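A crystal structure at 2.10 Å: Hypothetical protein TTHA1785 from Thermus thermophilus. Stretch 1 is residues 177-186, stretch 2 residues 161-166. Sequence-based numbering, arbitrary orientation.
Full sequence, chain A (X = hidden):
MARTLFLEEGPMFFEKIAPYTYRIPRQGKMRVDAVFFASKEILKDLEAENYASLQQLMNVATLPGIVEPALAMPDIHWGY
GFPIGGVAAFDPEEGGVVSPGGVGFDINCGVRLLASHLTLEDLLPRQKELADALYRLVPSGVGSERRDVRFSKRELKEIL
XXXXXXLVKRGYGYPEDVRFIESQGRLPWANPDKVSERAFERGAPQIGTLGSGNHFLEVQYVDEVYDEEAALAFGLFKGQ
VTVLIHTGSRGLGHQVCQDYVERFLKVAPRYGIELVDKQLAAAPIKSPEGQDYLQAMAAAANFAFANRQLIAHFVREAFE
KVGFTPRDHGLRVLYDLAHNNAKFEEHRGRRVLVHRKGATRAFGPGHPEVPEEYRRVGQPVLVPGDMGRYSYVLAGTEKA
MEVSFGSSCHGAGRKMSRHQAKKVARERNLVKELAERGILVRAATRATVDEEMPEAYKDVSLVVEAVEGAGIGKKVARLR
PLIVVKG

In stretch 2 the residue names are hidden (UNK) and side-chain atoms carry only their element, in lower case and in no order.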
# COMPACT_ATOMS: atom_id res chain seq x y z
N ASP A 177 5.34 18.15 -0.65
CA ASP A 177 4.81 16.85 -0.22
C ASP A 177 4.34 15.95 -1.35
O ASP A 177 4.64 14.77 -1.37
CB ASP A 177 3.65 17.04 0.77
CG ASP A 177 4.11 17.52 2.12
OD1 ASP A 177 3.25 17.84 2.96
OD2 ASP A 177 5.33 17.57 2.37
N VAL A 178 3.62 16.54 -2.30
CA VAL A 178 3.05 15.82 -3.42
C VAL A 178 4.03 15.08 -4.30
O VAL A 178 3.68 14.04 -4.86
CB VAL A 178 2.21 16.79 -4.30
CG1 VAL A 178 1.77 16.10 -5.59
CG2 VAL A 178 0.98 17.26 -3.52
N ARG A 179 5.25 15.62 -4.43
CA ARG A 179 6.30 15.02 -5.25
C ARG A 179 6.69 13.63 -4.78
O ARG A 179 7.18 12.82 -5.56
CB ARG A 179 7.58 15.88 -5.21
CG ARG A 179 7.44 17.30 -5.72
CD ARG A 179 8.29 17.51 -6.97
NE ARG A 179 9.62 16.93 -6.80
CZ ARG A 179 10.47 16.69 -7.80
NH1 ARG A 179 11.65 16.16 -7.57
NH2 ARG A 179 10.12 17.00 -9.04
N PHE A 180 6.49 13.35 -3.50
CA PHE A 180 6.88 12.05 -2.96
C PHE A 180 5.74 11.10 -2.61
O PHE A 180 5.85 10.23 -1.74
CB PHE A 180 7.81 12.30 -1.78
CG PHE A 180 8.96 13.19 -2.13
CD1 PHE A 180 8.89 14.57 -1.92
CD2 PHE A 180 10.08 12.68 -2.79
CE1 PHE A 180 9.91 15.42 -2.35
CE2 PHE A 180 11.10 13.52 -3.23
CZ PHE A 180 11.02 14.90 -3.01
N ILE A 181 4.64 11.28 -3.31
CA ILE A 181 3.50 10.40 -3.15
C ILE A 181 3.41 9.67 -4.47
O ILE A 181 3.64 10.27 -5.53
CB ILE A 181 2.19 11.17 -2.96
CG1 ILE A 181 2.30 12.13 -1.78
CG2 ILE A 181 1.04 10.17 -2.74
CD1 ILE A 181 1.08 13.04 -1.64
N GLU A 182 3.10 8.38 -4.42
CA GLU A 182 2.92 7.58 -5.63
C GLU A 182 1.83 8.31 -6.44
O GLU A 182 0.81 8.72 -5.89
CB GLU A 182 2.44 6.19 -5.24
CG GLU A 182 2.13 5.27 -6.41
CD GLU A 182 1.36 4.01 -6.01
OE1 GLU A 182 1.33 3.68 -4.80
OE2 GLU A 182 0.78 3.36 -6.90
N SER A 183 2.06 8.45 -7.75
CA SER A 183 1.12 9.12 -8.66
C SER A 183 0.77 10.52 -8.18
O SER A 183 -0.31 11.02 -8.48
CB SER A 183 -0.17 8.32 -8.79
OG SER A 183 0.06 7.10 -9.45
N GLN A 184 1.69 11.12 -7.43
CA GLN A 184 1.49 12.44 -6.86
C GLN A 184 0.20 12.52 -6.03
O GLN A 184 -0.41 13.58 -5.90
CB GLN A 184 1.51 13.52 -7.97
CG GLN A 184 2.91 13.72 -8.59
CD GLN A 184 3.26 15.19 -8.86
OE1 GLN A 184 2.66 15.86 -9.73
NE2 GLN A 184 4.24 15.71 -8.11
N GLY A 185 -0.20 11.38 -5.47
CA GLY A 185 -1.39 11.32 -4.64
C GLY A 185 -2.69 11.54 -5.38
O GLY A 185 -3.66 12.00 -4.79
N ARG A 186 -2.72 11.21 -6.67
CA ARG A 186 -3.92 11.39 -7.49
C ARG A 186 -4.06 10.36 -8.58
O ARG A 186 -3.24 10.31 -9.50
CB ARG A 186 -3.89 12.76 -8.17
CG ARG A 186 -5.08 13.07 -9.10
CD ARG A 186 -4.89 14.43 -9.78
NE ARG A 186 -6.03 14.87 -10.60
CZ ARG A 186 -6.25 14.50 -11.86
NH1 ARG A 186 -7.32 14.96 -12.51
NH2 ARG A 186 -5.41 13.68 -12.48
N UNK A 161 -11.52 13.84 -6.31
CA UNK A 161 -11.04 13.97 -7.67
C UNK A 161 -9.59 14.40 -7.78
O UNK A 161 -8.85 13.92 -8.64
c UNK A 161 -14.26 16.93 -8.35
c UNK A 161 -14.14 15.75 -9.32
c UNK A 161 -11.88 15.01 -8.44
c UNK A 161 -13.31 14.61 -8.70
n UNK A 161 -15.10 18.04 -8.87
N UNK A 162 -9.19 15.30 -6.89
CA UNK A 162 -7.85 15.86 -6.93
C UNK A 162 -6.79 15.18 -6.07
O UNK A 162 -5.60 15.31 -6.34
c UNK A 162 -6.58 18.12 -6.75
c UNK A 162 -6.71 19.63 -6.53
c UNK A 162 -7.92 17.36 -6.61
o UNK A 162 -7.84 20.15 -6.64
o UNK A 162 -5.68 20.30 -6.26
N UNK A 163 -7.21 14.47 -5.03
CA UNK A 163 -6.23 13.80 -4.18
C UNK A 163 -5.54 14.65 -3.13
O UNK A 163 -6.05 15.70 -2.73
N UNK A 164 -4.38 14.18 -2.67
CA UNK A 164 -3.61 14.85 -1.62
C UNK A 164 -3.26 16.29 -1.97
O UNK A 164 -3.21 17.14 -1.09
c UNK A 164 -2.34 14.06 -1.30
N UNK A 165 -3.00 16.55 -3.25
CA UNK A 165 -2.66 17.89 -3.68
C UNK A 165 -3.69 18.95 -3.31
O UNK A 165 -3.31 20.09 -3.07
N UNK A 166 -4.98 18.60 -3.27
CA UNK A 166 -6.02 19.57 -2.91
C UNK A 166 -5.73 20.13 -1.53
O UNK A 166 -5.78 21.34 -1.32
c UNK A 166 -9.16 20.45 -1.59
c UNK A 166 -9.63 21.05 0.70
c UNK A 166 -8.59 19.88 -2.79
c UNK A 166 -9.33 20.38 -3.83
c UNK A 166 -8.86 20.34 -0.22
n UNK A 166 -10.32 21.21 -3.35
c UNK A 166 -10.23 21.27 -1.98
c UNK A 166 -11.01 21.99 -1.06
c UNK A 166 -10.70 21.86 0.27
c UNK A 166 -7.41 18.91 -2.89
O HOH W 1 -8.14 16.81 -10.25
O HOH W 2 -2.75 15.10 -5.30

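Position 161 carries four carbons in an unbranched row ending in a nitrogen. Its CA-to-CB bond points away from stretch 1, and the side chain's nearest approach is its CB, 6.1 Å from Arg186 NH1, so the contact is left to the backbone: the carbonyl O of 161 lies 3.6 Å from Arg186 NE, at an oblique angle to the guanidinium. Four carbons and a terminal amine make this Lys161. Water 1 accepts a hydrogen bond from Arg186 NE at 2.9 Å and gives a weak one to Lys161 O at 3.4 Å.

Position 162 has three carbons, the third carrying two oxygens. This side chain also starts away from stretch 1, while its backbone packs against Arg186: the carbonyl O of 162 is 3.6 Å from Arg186 CB, and its CA sits at the edge of the guanidinium, near its plane. Two methylene-type carbons before a carboxylate identify Glu162.

Position 163 has no side-chain atoms. It is the first residue to leave helical angles, with phi 81° and psi -159°, and an ideal CB would fall 1.9 Å from Gly185 O and be jammed against the preceding carbonyl. Backbone and neighbour both call for Gly163. Its CA makes a CA-H...O contact with Gly185 O at 3.2 Å.

Position 164 shows one carbon, pointing toward stretch 1 and lying 3.6 Å from Ile181 CD1. A lone CB means Ala164. Its N donates a hydrogen bond to Gly185 O at 3.1 Å.

Position 165 again has no side-chain atoms, yet an ideal CB would have room here, so the absence of any side-chain atom, not a clash, identifies Gly165. Its CA meets Val178 CG2 at 3.7 Å.

Position 166 has one carbon leading to fused five- and six-membered rings holding eight carbons and one nitrogen, an indole: Trp166. Its end leads away from stretch 1, which it does not touch; the backbone Trp166 N donates a hydrogen bond to Gly163 O at 3.1 Å.

The contact is small, 277 Å²; stretch 2 offers mostly backbone, with Ala164 CB as its one close side-chain contact. The close approach needs no CB at Gly163 or at Gly185, where an ideal CB would lie 3.0 Å from Ala164 CB, a clash; it uses a small CB at Ala164 to meet Ile181 CD1, and a free Gly185 carbonyl to accept from Ala164 N. Water 2 fits beside this junction, accepting from Gly165 N at 2.5 Å. Val178 adds apolar packing, and extended Arg186 lies along the helix end.

Stretch 2 (161-166) KEGAGW
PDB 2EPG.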